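Side-chain contacts in GH3 beta-N-acetylglucosaminidase (Paenibacillaceae, PDB 6K5J), which hydrolyses terminal beta-linked N-acetylglucosamine residues as a glycoside hydrolase of family 3, probably helping to break down chitin-derived oligosaccharides: residues 363-368 / 506-511; 375-380 / 488-493; 395-400 / 404-409. All coordinates share one frame; numbering follows the deposited sequence.

Contact 1. Residues 363-368 / 506-511; sequences ELVERI and TPSAMR
Glu366 lays its carboxylate flat over one face of the Arg511 guanidinium, the two planes only 6° apart. The oxygen nearest that face is OE1, 3.6 Å from Arg511 NE and displaced toward the rim. Since it sits well out of the guanidinium plane, no N-H is aimed at it, and the pair is a salt bridge of charge alone. The carboxylate carbon Glu366 CD lies 3.5 Å from the methylene Arg511 CD where the two chains cross at about a right angle. Arg511 reaches this place with its chain extended from CG to NE, CG lying opposite the backbone N (chi1 174°).

The in-plane edge of the guanidinium is used differently. There a water accepts from Arg511 NH1 at 3.0 Å and donates to Glu366 O and to Ser508 O, tying both backbones to the arginine. NH1 also forms a salt bridge with Glu370, one turn on from Glu366 in helix 359-372. Between the two backbones, Ser508 CB packs 3.9 Å from Glu366 CA; the CA atoms of these residues are the nearest pair, 4.9 Å apart. Ser508 OG bonds to Ser369 OG. The helix axes approach to 8.5 Å and cross at -52°, and Thr506 OG1, at the N-cap of helix 507-517, accepts from Ala509 N. With its face and edge both engaged, the guanidinium is probably held in orientation by two acidic residues and a water.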
ATOM      1  N   GLU A 363      -8.678  11.596  16.486  1.00 22.85           N
ATOM      2  CA  GLU A 363      -8.937  12.998  16.168  1.00 26.46           C
ATOM      3  C   GLU A 363      -7.813  13.601  15.342  1.00 23.39           C
ATOM      4  O   GLU A 363      -8.064  14.452  14.484  1.00 26.39           O
ATOM      5  CB  GLU A 363      -9.171  13.787  17.455  1.00 28.07           C
ATOM      6  CG  GLU A 363     -10.507  13.426  18.081  1.00 29.88           C
ATOM      7  CD  GLU A 363     -10.616  13.850  19.528  1.00 37.69           C
ATOM      8  OE1 GLU A 363      -9.687  14.522  20.027  1.00 38.56           O
ATOM      9  OE2 GLU A 363     -11.646  13.526  20.151  1.00 42.71           O
ATOM     10  N   LEU A 364      -6.579  13.151  15.559  1.00 23.06           N
ATOM     11  CA  LEU A 364      -5.468  13.607  14.734  1.00 22.67           C
ATOM     12  C   LEU A 364      -5.681  13.246  13.261  1.00 26.43           C
ATOM     13  O   LEU A 364      -5.487  14.086  12.373  1.00 22.89           O
ATOM     14  CB  LEU A 364      -4.161  13.003  15.249  1.00 23.91           C
ATOM     15  CG  LEU A 364      -2.855  13.553  14.674  1.00 31.78           C
ATOM     16  CD1 LEU A 364      -1.735  13.369  15.685  1.00 36.71           C
ATOM     17  CD2 LEU A 364      -2.478  12.895  13.347  1.00 31.34           C
ATOM     18  N   VAL A 365      -6.041  11.987  12.976  1.00 23.53           N
ATOM     19  CA  VAL A 365      -6.197  11.590  11.576  1.00 22.06           C
ATOM     20  C   VAL A 365      -7.456  12.215  10.980  1.00 19.97           C
ATOM     21  O   VAL A 365      -7.504  12.491   9.776  1.00 20.45           O
ATOM     22  CB  VAL A 365      -6.188  10.051  11.401  1.00 27.05           C
ATOM     23  CG1 VAL A 365      -4.869   9.443  11.895  1.00 20.14           C
ATOM     24  CG2 VAL A 365      -7.362   9.405  12.070  1.00 24.36           C
ATOM     25  N   GLU A 366      -8.483  12.455  11.801  1.00 17.42           N
ATOM     26  CA  GLU A 366      -9.642  13.211  11.328  1.00 19.95           C
ATOM     27  C   GLU A 366      -9.233  14.599  10.840  1.00 21.32           C
ATOM     28  O   GLU A 366      -9.691  15.065   9.789  1.00 19.47           O
ATOM     29  CB  GLU A 366     -10.687  13.311  12.443  1.00 21.47           C
ATOM     30  CG  GLU A 366     -11.481  12.012  12.608  1.00 22.57           C
ATOM     31  CD  GLU A 366     -12.425  12.025  13.790  1.00 27.79           C
ATOM     32  OE1 GLU A 366     -12.397  13.001  14.580  1.00 24.66           O
ATOM     33  OE2 GLU A 366     -13.195  11.045  13.925  1.00 27.88           O
ATOM     34  N   ARG A 367      -8.341  15.259  11.572  1.00 19.90           N
ATOM     35  CA  ARG A 367      -7.906  16.583  11.151  1.00 22.95           C
ATOM     36  C   ARG A 367      -7.083  16.525   9.870  1.00 22.26           C
ATOM     37  O   ARG A 367      -7.135  17.458   9.063  1.00 20.84           O
ATOM     38  CB  ARG A 367      -7.148  17.254  12.290  1.00 24.35           C
ATOM     39  CG  ARG A 367      -8.081  17.592  13.449  1.00 28.04           C
ATOM     40  CD  ARG A 367      -7.384  18.366  14.575  1.00 32.44           C
ATOM     41  NE  ARG A 367      -8.169  18.212  15.788  1.00 34.64           N
ATOM     42  CZ  ARG A 367      -7.816  17.448  16.812  1.00 33.88           C
ATOM     43  NH1 ARG A 367      -6.664  16.790  16.782  1.00 31.93           N
ATOM     44  NH2 ARG A 367      -8.615  17.346  17.861  1.00 33.25           N
ATOM     45  N   ILE A 368      -6.347  15.432   9.649  1.00 20.31           N
ATOM     46  CA  ILE A 368      -5.637  15.246   8.382  1.00 20.82           C
ATOM     47  C   ILE A 368      -6.622  15.181   7.219  1.00 22.08           C
ATOM     48  O   ILE A 368      -6.457  15.864   6.202  1.00 20.04           O
ATOM     49  CB  ILE A 368      -4.759  13.981   8.438  1.00 21.46           C
ATOM     50  CG1 ILE A 368      -3.652  14.126   9.490  1.00 25.39           C
ATOM     51  CG2 ILE A 368      -4.168  13.671   7.079  1.00 23.69           C
ATOM     52  CD1 ILE A 368      -2.770  12.910   9.571  1.00 24.65           C
ATOM     53  N   THR A 506     -11.912   5.609   3.856  1.00 22.05           N
ATOM     54  CA  THR A 506     -11.635   5.436   5.275  1.00 20.19           C
ATOM     55  C   THR A 506     -12.661   6.169   6.134  1.00 21.83           C
ATOM     56  O   THR A 506     -13.341   7.081   5.657  1.00 18.76           O
ATOM     57  CB  THR A 506     -10.254   5.991   5.604  1.00 22.31           C
ATOM     58  OG1 THR A 506     -10.222   7.383   5.256  1.00 19.77           O
ATOM     59  CG2 THR A 506      -9.170   5.251   4.836  1.00 22.02           C
ATOM     60  N   PRO A 507     -12.761   5.816   7.425  1.00 20.77           N
ATOM     61  CA  PRO A 507     -13.683   6.556   8.300  1.00 21.76           C
ATOM     62  C   PRO A 507     -13.422   8.052   8.319  1.00 20.69           C
ATOM     63  O   PRO A 507     -14.367   8.839   8.198  1.00 19.42           O
ATOM     64  CB  PRO A 507     -13.445   5.909   9.675  1.00 21.23           C
ATOM     65  CG  PRO A 507     -13.055   4.502   9.350  1.00 28.29           C
ATOM     66  CD  PRO A 507     -12.191   4.633   8.105  1.00 22.69           C
ATOM     67  N   SER A 508     -12.154   8.470   8.448  1.00 19.28           N
ATOM     68  CA  SER A 508     -11.865   9.894   8.569  1.00 18.97           C
ATOM     69  C   SER A 508     -12.092  10.634   7.257  1.00 19.31           C
ATOM     70  O   SER A 508     -12.452  11.813   7.280  1.00 17.03           O
ATOM     71  CB  SER A 508     -10.434  10.114   9.071  1.00 19.62           C
ATOM     72  OG  SER A 508      -9.477   9.672   8.123  1.00 20.41           O
ATOM     73  N   ALA A 509     -11.879   9.974   6.113  1.00 19.15           N
ATOM     74  CA  ALA A 509     -12.128  10.632   4.833  1.00 17.21           C
ATOM     75  C   ALA A 509     -13.620  10.833   4.612  1.00 18.79           C
ATOM     76  O   ALA A 509     -14.043  11.863   4.082  1.00 18.80           O
ATOM     77  CB  ALA A 509     -11.528   9.817   3.680  1.00 18.32           C
ATOM     78  N   MET A 510     -14.435   9.870   5.036  1.00 18.97           N
ATOM     79  CA  MET A 510     -15.871  10.022   4.858  1.00 19.82           C
ATOM     80  C   MET A 510     -16.449  11.026   5.846  1.00 18.92           C
ATOM     81  O   MET A 510     -17.409  11.736   5.513  1.00 19.35           O
ATOM     82  CB  MET A 510     -16.551   8.656   4.973  1.00 20.17           C
ATOM     83  CG  MET A 510     -16.154   7.678   3.839  1.00 19.43           C
ATOM     84  SD  MET A 510     -16.522   8.291   2.164  1.00 21.63           S
ATOM     85  CE  MET A 510     -14.955   9.035   1.636  1.00 18.43           C
ATOM     86  N   ARG A 511     -15.875  11.116   7.047  1.00 18.43           N
ATOM     87  CA  ARG A 511     -16.279  12.163   7.985  1.00 18.39           C
ATOM     88  C   ARG A 511     -15.998  13.538   7.404  1.00 17.04           C
ATOM     89  O   ARG A 511     -16.871  14.410   7.403  1.00 18.41           O
ATOM     90  CB  ARG A 511     -15.565  11.990   9.325  1.00 19.11           C
ATOM     91  CG  ARG A 511     -15.820  13.140  10.331  1.00 19.00           C
ATOM     92  CD  ARG A 511     -14.947  12.991  11.595  1.00 23.11           C
ATOM     93  NE  ARG A 511     -15.091  14.146  12.485  1.00 24.92           N
ATOM     94  CZ  ARG A 511     -14.408  15.280  12.371  1.00 28.20           C
ATOM     95  NH1 ARG A 511     -13.509  15.430  11.403  1.00 20.43           N
ATOM     96  NH2 ARG A 511     -14.623  16.274  13.236  1.00 27.16           N
TER
HETATM   97  O   HOH W   1     -12.290  13.750   9.267  1.00 19.48           O

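Contact 2. Residues 375-380 / 488-493; sequences LLRSEG and FDINAL
Ile490 drives its CG1-CD1 arm between Leu376 and Arg377, and this wedge supplies the apolar part of the contact. Ile490 CD1 lies 3.9 Å from Leu376 CB, while Ile490 CG2, the other branch, is 3.9 Å from Leu376 CD2. An extended arm (chi1 -172°) carries the methyl that far from the 3-10 backbone. Phe499, on the neighbouring strand, touches both Leu376 and Ile490 and so adjoins the same apolar cluster.

The second kind of interaction is aliphatic against cationic. Ile490 CG1 sits over one face of the Arg377 guanidinium, 3.6 Å above its plane and offset toward the rim, with Arg377 NH2 3.7 Å away. The arginine chain bends at chi3 (-65°), which turns its flat end over the isoleucine.

Polar contacts are made at the guanidinium edge. Arg377 NH1 donates to Leu493 O over 3.1 Å with an N-H...O angle of 143°, a moderately bent bond. The oxygen lies near the guanidinium plane, although the nitrogen is tilted from the carbonyl plane. NH1 shares this bond with a stronger partner, Val496 O, just beyond the segment. On NH2, a water accepts at 3.0 Å and donates to Ile490 O, linking the arginine to the turn by a second route.

Leu376 and Arg377 both face Phe499 and bond to its backbone, forming a classic beta bulge. The bulge lies on the outermost strand 374-377 of a mixed six-stranded sheet, and its two side chains both point toward the 3-10 turn that follows strand 478-483.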
ATOM      1  N   LEU A 375     -12.050  19.612  -4.275  1.00 20.37           N
ATOM      2  CA  LEU A 375     -13.138  19.904  -5.200  1.00 21.60           C
ATOM      3  C   LEU A 375     -12.537  20.103  -6.584  1.00 21.25           C
ATOM      4  O   LEU A 375     -11.767  21.042  -6.795  1.00 21.25           O
ATOM      5  CB  LEU A 375     -13.920  21.149  -4.766  1.00 23.48           C
ATOM      6  CG  LEU A 375     -15.086  21.604  -5.671  1.00 25.02           C
ATOM      7  CD1 LEU A 375     -16.055  20.455  -5.964  1.00 21.25           C
ATOM      8  CD2 LEU A 375     -15.832  22.767  -5.037  1.00 26.93           C
ATOM      9  N   LEU A 376     -12.879  19.225  -7.520  1.00 19.79           N
ATOM     10  CA  LEU A 376     -12.327  19.305  -8.866  1.00 20.26           C
ATOM     11  C   LEU A 376     -13.236  20.032  -9.842  1.00 25.07           C
ATOM     12  O   LEU A 376     -12.747  20.602 -10.823  1.00 25.58           O
ATOM     13  CB  LEU A 376     -12.042  17.898  -9.411  1.00 22.77           C
ATOM     14  CG  LEU A 376     -10.774  17.182  -8.935  1.00 27.98           C
ATOM     15  CD1 LEU A 376     -10.942  16.699  -7.525  1.00 28.46           C
ATOM     16  CD2 LEU A 376     -10.479  15.992  -9.851  1.00 25.47           C
ATOM     17  N   ARG A 377     -14.542  20.045  -9.596  1.00 22.64           N
ATOM     18  CA  ARG A 377     -15.471  20.629 -10.552  1.00 24.26           C
ATOM     19  C   ARG A 377     -16.731  21.028  -9.802  1.00 24.47           C
ATOM     20  O   ARG A 377     -17.199  20.281  -8.948  1.00 21.67           O
ATOM     21  CB  ARG A 377     -15.807  19.635 -11.675  1.00 23.67           C
ATOM     22  CG  ARG A 377     -16.811  20.165 -12.692  1.00 26.92           C
ATOM     23  CD  ARG A 377     -17.250  19.091 -13.678  1.00 25.35           C
ATOM     24  NE  ARG A 377     -16.155  18.645 -14.519  1.00 24.37           N
ATOM     25  CZ  ARG A 377     -16.172  17.530 -15.238  1.00 27.61           C
ATOM     26  NH1 ARG A 377     -17.238  16.738 -15.215  1.00 28.22           N
ATOM     27  NH2 ARG A 377     -15.125  17.209 -15.981  1.00 26.15           N
ATOM     28  N   SER A 378     -17.264  22.206 -10.114  1.00 27.25           N
ATOM     29  CA  SER A 378     -18.546  22.618  -9.555  1.00 29.15           C
ATOM     30  C   SER A 378     -19.089  23.764 -10.389  1.00 34.75           C
ATOM     31  O   SER A 378     -18.345  24.446 -11.102  1.00 36.17           O
ATOM     32  CB  SER A 378     -18.431  23.037  -8.090  1.00 29.30           C
ATOM     33  OG  SER A 378     -17.534  24.118  -7.969  1.00 30.62           O
ATOM     34  N   GLU A 379     -20.400  23.970 -10.286  1.00 37.19           N
ATOM     35  CA  GLU A 379     -21.102  24.984 -11.065  1.00 43.38           C
ATOM     36  C   GLU A 379     -21.821  26.000 -10.186  1.00 47.82           C
ATOM     37  O   GLU A 379     -22.742  26.674 -10.654  1.00 57.09           O
ATOM     38  CB  GLU A 379     -22.103  24.324 -12.008  1.00 44.90           C
ATOM     39  CG  GLU A 379     -21.618  24.190 -13.422  1.00 49.44           C
ATOM     40  CD  GLU A 379     -22.579  23.391 -14.272  1.00 50.00           C
ATOM     41  OE1 GLU A 379     -23.809  23.527 -14.067  1.00 55.75           O
ATOM     42  OE2 GLU A 379     -22.105  22.619 -15.131  1.00 52.20           O
ATOM     43  N   GLY A 380     -21.421  26.130  -8.929  1.00 47.03           N
ATOM     44  CA  GLY A 380     -22.154  26.964  -7.999  1.00 46.93           C
ATOM     45  C   GLY A 380     -22.279  26.268  -6.664  1.00 44.13           C
ATOM     46  O   GLY A 380     -21.405  25.478  -6.301  1.00 42.79           O
ATOM     47  N   PHE A 488      -9.253  10.090 -10.687  1.00 18.08           N
ATOM     48  CA  PHE A 488      -9.328  10.189 -12.139  1.00 21.05           C
ATOM     49  C   PHE A 488     -10.675   9.740 -12.693  1.00 23.39           C
ATOM     50  O   PHE A 488     -10.891   9.826 -13.910  1.00 22.14           O
ATOM     51  CB  PHE A 488      -8.166   9.389 -12.740  1.00 21.66           C
ATOM     52  CG  PHE A 488      -6.863   9.604 -11.996  1.00 20.56           C
ATOM     53  CD1 PHE A 488      -6.315  10.878 -11.894  1.00 20.13           C
ATOM     54  CD2 PHE A 488      -6.220   8.553 -11.359  1.00 20.84           C
ATOM     55  CE1 PHE A 488      -5.122  11.098 -11.188  1.00 21.53           C
ATOM     56  CE2 PHE A 488      -5.028   8.761 -10.652  1.00 20.86           C
ATOM     57  CZ  PHE A 488      -4.486  10.028 -10.562  1.00 18.16           C
ATOM     58  N   ASP A 489     -11.586   9.285 -11.823  1.00 20.56           N
ATOM     59  CA  ASP A 489     -12.955   8.991 -12.234  1.00 22.16           C
ATOM     60  C   ASP A 489     -13.574  10.143 -13.014  1.00 21.14           C
ATOM     61  O   ASP A 489     -14.372   9.920 -13.932  1.00 21.56           O
ATOM     62  CB  ASP A 489     -13.822   8.692 -11.005  1.00 19.36           C
ATOM     63  CG  ASP A 489     -13.579   7.318 -10.431  1.00 22.86           C
ATOM     64  OD1 ASP A 489     -12.696   6.601 -10.936  1.00 23.74           O
ATOM     65  OD2 ASP A 489     -14.276   6.958  -9.457  1.00 24.02           O
ATOM     66  N   ILE A 490     -13.237  11.385 -12.645  1.00 20.58           N
ATOM     67  CA  ILE A 490     -13.838  12.551 -13.295  1.00 22.68           C
ATOM     68  C   ILE A 490     -13.613  12.513 -14.802  1.00 25.52           C
ATOM     69  O   ILE A 490     -14.416  13.060 -15.566  1.00 23.29           O
ATOM     70  CB  ILE A 490     -13.289  13.858 -12.685  1.00 21.55           C
ATOM     71  CG1 ILE A 490     -14.046  15.076 -13.217  1.00 24.41           C
ATOM     72  CG2 ILE A 490     -11.797  14.008 -12.952  1.00 21.93           C
ATOM     73  CD1 ILE A 490     -13.610  16.385 -12.586  1.00 25.11           C
ATOM     74  N   ASN A 491     -12.511  11.890 -15.248  1.00 22.35           N
ATOM     75  CA  ASN A 491     -12.183  11.806 -16.673  1.00 23.41           C
ATOM     76  C   ASN A 491     -13.205  10.994 -17.454  1.00 25.83           C
ATOM     77  O   ASN A 491     -13.311  11.160 -18.676  1.00 24.83           O
ATOM     78  CB  ASN A 491     -10.797  11.178 -16.872  1.00 20.15           C
ATOM     79  CG  ASN A 491      -9.678  12.079 -16.410  1.00 23.21           C
ATOM     80  OD1 ASN A 491      -9.869  13.282 -16.236  1.00 22.78           O
ATOM     81  ND2 ASN A 491      -8.497  11.504 -16.211  1.00 22.98           N
ATOM     82  N   ALA A 492     -13.940  10.113 -16.781  1.00 21.99           N
ATOM     83  CA  ALA A 492     -14.963   9.285 -17.395  1.00 26.05           C
ATOM     84  C   ALA A 492     -16.371   9.820 -17.171  1.00 26.73           C
ATOM     85  O   ALA A 492     -17.334   9.135 -17.523  1.00 24.70           O
ATOM     86  CB  ALA A 492     -14.870   7.849 -16.867  1.00 24.80           C
ATOM     87  N   LEU A 493     -16.512  11.017 -16.597  1.00 22.04           N
ATOM     88  CA  LEU A 493     -17.810  11.540 -16.150  1.00 25.36           C
ATOM     89  C   LEU A 493     -18.047  12.955 -16.681  1.00 26.29           C
ATOM     90  O   LEU A 493     -18.177  13.912 -15.912  1.00 25.56           O
ATOM     91  CB  LEU A 493     -17.891  11.511 -14.621  1.00 20.94           C
ATOM     92  CG  LEU A 493     -17.710  10.136 -13.984  1.00 22.60           C
ATOM     93  CD1 LEU A 493     -17.570  10.261 -12.459  1.00 22.22           C
ATOM     94  CD2 LEU A 493     -18.876   9.205 -14.346  1.00 26.64           C
TER
HETATM   95  O   HOH W   2     -15.049  14.666 -17.574  1.00 33.04           O

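Contact 3. Residues 395-400 / 404-409; sequences PEVRVG and DEVLPR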
ATOM      1  N   PRO A 395     -20.448   2.332  -2.738  1.00 24.44           N
ATOM      2  CA  PRO A 395     -19.884   1.168  -3.425  1.00 21.96           C
ATOM      3  C   PRO A 395     -19.132   0.247  -2.479  1.00 27.54           C
ATOM      4  O   PRO A 395     -18.514   0.677  -1.506  1.00 27.36           O
ATOM      5  CB  PRO A 395     -18.922   1.815  -4.430  1.00 22.32           C
ATOM      6  CG  PRO A 395     -18.366   3.008  -3.647  1.00 24.48           C
ATOM      7  CD  PRO A 395     -19.516   3.479  -2.740  1.00 24.41           C
ATOM      8  N   GLU A 396     -19.188  -1.049  -2.776  1.00 28.15           N
ATOM      9  CA  GLU A 396     -18.447  -2.024  -1.987  1.00 29.91           C
ATOM     10  C   GLU A 396     -17.728  -2.977  -2.929  1.00 31.63           C
ATOM     11  O   GLU A 396     -18.282  -3.394  -3.953  1.00 28.52           O
ATOM     12  CB  GLU A 396     -19.358  -2.807  -1.011  1.00 33.10           C
ATOM     13  CG  GLU A 396     -20.374  -3.715  -1.680  1.00 39.05           C
ATOM     14  CD  GLU A 396     -21.079  -4.668  -0.713  1.00 43.42           C
ATOM     15  OE1 GLU A 396     -20.874  -4.565   0.519  1.00 41.16           O
ATOM     16  OE2 GLU A 396     -21.847  -5.529  -1.204  1.00 39.21           O
ATOM     17  N   VAL A 397     -16.472  -3.277  -2.596  1.00 29.65           N
ATOM     18  CA  VAL A 397     -15.708  -4.263  -3.346  1.00 34.11           C
ATOM     19  C   VAL A 397     -16.235  -5.649  -3.004  1.00 35.69           C
ATOM     20  O   VAL A 397     -16.379  -6.005  -1.827  1.00 35.11           O
ATOM     21  CB  VAL A 397     -14.209  -4.133  -3.033  1.00 36.40           C
ATOM     22  CG1 VAL A 397     -13.418  -5.271  -3.688  1.00 40.74           C
ATOM     23  CG2 VAL A 397     -13.681  -2.780  -3.505  1.00 32.96           C
ATOM     24  N   ARG A 398     -16.552  -6.433  -4.030  1.00 38.44           N
ATOM     25  CA  ARG A 398     -17.100  -7.764  -3.817  1.00 39.69           C
ATOM     26  C   ARG A 398     -16.189  -8.880  -4.298  1.00 44.20           C
ATOM     27  O   ARG A 398     -16.192  -9.956  -3.700  1.00 45.48           O
ATOM     28  CB  ARG A 398     -18.464  -7.878  -4.497  1.00 35.06           C
ATOM     29  CG  ARG A 398     -19.436  -6.885  -3.915  1.00 35.94           C
ATOM     30  CD  ARG A 398     -20.809  -6.994  -4.498  1.00 36.01           C
ATOM     31  NE  ARG A 398     -21.748  -6.230  -3.688  1.00 35.09           N
ATOM     32  CZ  ARG A 398     -22.892  -5.748  -4.143  1.00 34.37           C
ATOM     33  NH1 ARG A 398     -23.241  -5.957  -5.411  1.00 39.37           N
ATOM     34  NH2 ARG A 398     -23.682  -5.059  -3.330  1.00 35.20           N
ATOM     35  N   VAL A 399     -15.404  -8.645  -5.348  1.00 46.68           N
ATOM     36  CA  VAL A 399     -14.346  -9.557  -5.782  1.00 52.93           C
ATOM     37  C   VAL A 399     -13.014  -8.853  -5.559  1.00 56.62           C
ATOM     38  O   VAL A 399     -12.730  -7.824  -6.186  1.00 53.73           O
ATOM     39  CB  VAL A 399     -14.522  -9.989  -7.248  1.00 58.40           C
ATOM     40  CG1 VAL A 399     -14.825  -8.787  -8.148  1.00 56.22           C
ATOM     41  CG2 VAL A 399     -13.280 -10.739  -7.734  1.00 60.58           C
ATOM     42  N   GLY A 400     -12.203  -9.395  -4.658  1.00 55.58           N
ATOM     43  CA  GLY A 400     -11.033  -8.701  -4.178  1.00 60.01           C
ATOM     44  C   GLY A 400      -9.715  -9.188  -4.752  1.00 61.87           C
ATOM     45  O   GLY A 400      -9.615 -10.270  -5.328  1.00 63.06           O
ATOM     46  N   ASP A 404      -6.866  -4.227  -4.332  1.00 47.67           N
ATOM     47  CA  ASP A 404      -8.253  -3.814  -4.128  1.00 50.05           C
ATOM     48  C   ASP A 404      -8.961  -4.917  -3.341  1.00 50.04           C
ATOM     49  O   ASP A 404      -9.533  -5.846  -3.918  1.00 48.75           O
ATOM     50  CB  ASP A 404      -8.933  -3.545  -5.467  1.00 49.77           C
ATOM     51  CG  ASP A 404      -9.760  -2.285  -5.449  1.00 43.54           C
ATOM     52  OD1 ASP A 404     -10.399  -2.014  -4.406  1.00 45.68           O
ATOM     53  OD2 ASP A 404      -9.767  -1.564  -6.470  1.00 43.95           O
ATOM     54  N   GLU A 405      -8.932  -4.803  -2.018  1.00 47.49           N
ATOM     55  CA  GLU A 405      -9.394  -5.869  -1.142  1.00 49.36           C
ATOM     56  C   GLU A 405     -10.870  -5.707  -0.794  1.00 45.28           C
ATOM     57  O   GLU A 405     -11.411  -4.596  -0.789  1.00 41.74           O
ATOM     58  CB  GLU A 405      -8.555  -5.903   0.140  1.00 48.17           C
ATOM     59  CG  GLU A 405      -8.890  -7.042   1.094  1.00 47.80           C
ATOM     60  CD  GLU A 405      -8.655  -8.418   0.478  1.00 54.78           C
ATOM     61  OE1 GLU A 405      -7.588  -9.017   0.746  1.00 52.45           O
ATOM     62  OE2 GLU A 405      -9.539  -8.901  -0.269  1.00 53.53           O
ATOM     63  N   VAL A 406     -11.521  -6.840  -0.532  1.00 44.36           N
ATOM     64  CA  VAL A 406     -12.823  -6.847   0.131  1.00 45.40           C
ATOM     65  C   VAL A 406     -12.608  -6.371   1.563  1.00 50.26           C
ATOM     66  O   VAL A 406     -12.061  -7.096   2.401  1.00 46.37           O
ATOM     67  CB  VAL A 406     -13.476  -8.231   0.094  1.00 43.79           C
ATOM     68  CG1 VAL A 406     -14.812  -8.187   0.820  1.00 43.83           C
ATOM     69  CG2 VAL A 406     -13.650  -8.699  -1.353  1.00 44.85           C
ATOM     70  N   LEU A 407     -13.036  -5.144   1.840  1.00 47.00           N
ATOM     71  CA  LEU A 407     -12.685  -4.441   3.070  1.00 45.03           C
ATOM     72  C   LEU A 407     -13.902  -3.626   3.478  1.00 46.71           C
ATOM     73  O   LEU A 407     -14.031  -2.448   3.117  1.00 39.11           O
ATOM     74  CB  LEU A 407     -11.457  -3.555   2.858  1.00 40.62           C
ATOM     75  CG  LEU A 407     -10.871  -2.781   4.037  1.00 43.98           C
ATOM     76  CD1 LEU A 407     -11.068  -3.585   5.300  1.00 45.86           C
ATOM     77  CD2 LEU A 407      -9.394  -2.492   3.789  1.00 36.43           C
ATOM     78  N   PRO A 408     -14.826  -4.227   4.229  1.00 48.02           N
ATOM     79  CA  PRO A 408     -16.069  -3.523   4.564  1.00 47.90           C
ATOM     80  C   PRO A 408     -15.796  -2.330   5.465  1.00 39.53           C
ATOM     81  O   PRO A 408     -14.904  -2.359   6.317  1.00 47.32           O
ATOM     82  CB  PRO A 408     -16.905  -4.591   5.280  1.00 51.52           C
ATOM     83  CG  PRO A 408     -15.885  -5.504   5.888  1.00 52.44           C
ATOM     84  CD  PRO A 408     -14.717  -5.523   4.927  1.00 51.13           C
ATOM     85  N   ARG A 409     -16.560  -1.264   5.244  1.00 40.32           N
ATOM     86  CA  ARG A 409     -16.443  -0.029   6.008  1.00 34.75           C
ATOM     87  C   ARG A 409     -17.774   0.246   6.691  1.00 31.94           C
ATOM     88  O   ARG A 409     -18.801   0.371   6.018  1.00 36.90           O
ATOM     89  CB  ARG A 409     -16.052   1.145   5.104  1.00 33.58           C
ATOM     90  CG  ARG A 409     -14.784   0.904   4.286  1.00 34.00           C
ATOM     91  CD  ARG A 409     -13.502   1.073   5.114  1.00 32.67           C
ATOM     92  NE  ARG A 409     -12.360   1.354   4.246  1.00 30.02           N
ATOM     93  CZ  ARG A 409     -11.082   1.303   4.617  1.00 31.20           C
ATOM     94  NH1 ARG A 409     -10.738   0.976   5.863  1.00 28.09           N
ATOM     95  NH2 ARG A 409     -10.137   1.578   3.729  1.00 32.59           N
TER
HETATM   96  O   HOH W   3     -15.894  -4.748   0.338  1.00 40.37           O
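Val397 points its two methyls at the backbone and side chain of the returning loop. Val397 CG1, set opposite the backbone N (chi1 173°), lies 3.6 Å from Glu405 O, whereas Val397 CG2 is 3.5 Å from Asp404 OD1, the side chains of Val397 and Asp404 crossing at a slant. That carboxylate oxygen has a stronger partner in Arg485, with which it forms a salt bridge; toward the valine it offers simple van der Waals contact.

Val406 answers from the other segment, bringing its branches against backbone more than against side chain. Val406 CG2 fits beside the chain from Arg398 to Gly400, 3.7 Å from Gly400 N, and Val406 CG1 approaches Val397 O. Between the valines themselves, CG1 of Val397 and CG2 of Val406 are a looser 4.2 Å apart. A water adds a polar bridge here, donating to Val397 O and accepting from Leu407 N.

Where the segments are closest, Gly400 CA meets Asp404 O at 3.2 Å in a CA-H...O contact with an angle of 124° at the hydrogen. Glu405, although its CB leads away, bends back at chi2 (62°) so that OE2 accepts from Val406 N through its anti lone pair.

Arg398, whose CB leads away from 404-409, grips Glu396 side-on, NE and NH2 both reaching OE2, with NE at 2.6 Å; NH1 turns to Glu437. No direct hydrogen bond joins the two segments. They belong to the irregular loop that leaves the C-terminal end of strand 390-396 and leads to helix 413-419, the first connection of a beta-alpha-beta crossover to the parallel strand 424-430, with the side chain of Glu405 about 10 Å from a bound N-acetylglucosamine.

In the fold
Contacts 1 and 2 are partly buried, whereas contact 3 lies at the surface. Contacts 2 and 3 reach the same mixed sheet at different places: the outermost strand 374-377 for one, the inner strand 390-396 for the other. Helix 359-372 leads straight into strand 374-377, so contacts 1 and 2 follow one another there, though their nearest atoms stay about 11 Å apart. Contact 1 meets contact 3 through packing of Thr506 CG2 on Arg409 NH2. Chemically, an arginine bridges the segments in both partly buried contacts, facing a carboxylate between helices and an isoleucine beside the sheet; the surface loop relies on valines against backbone. Along the chain the three are nested.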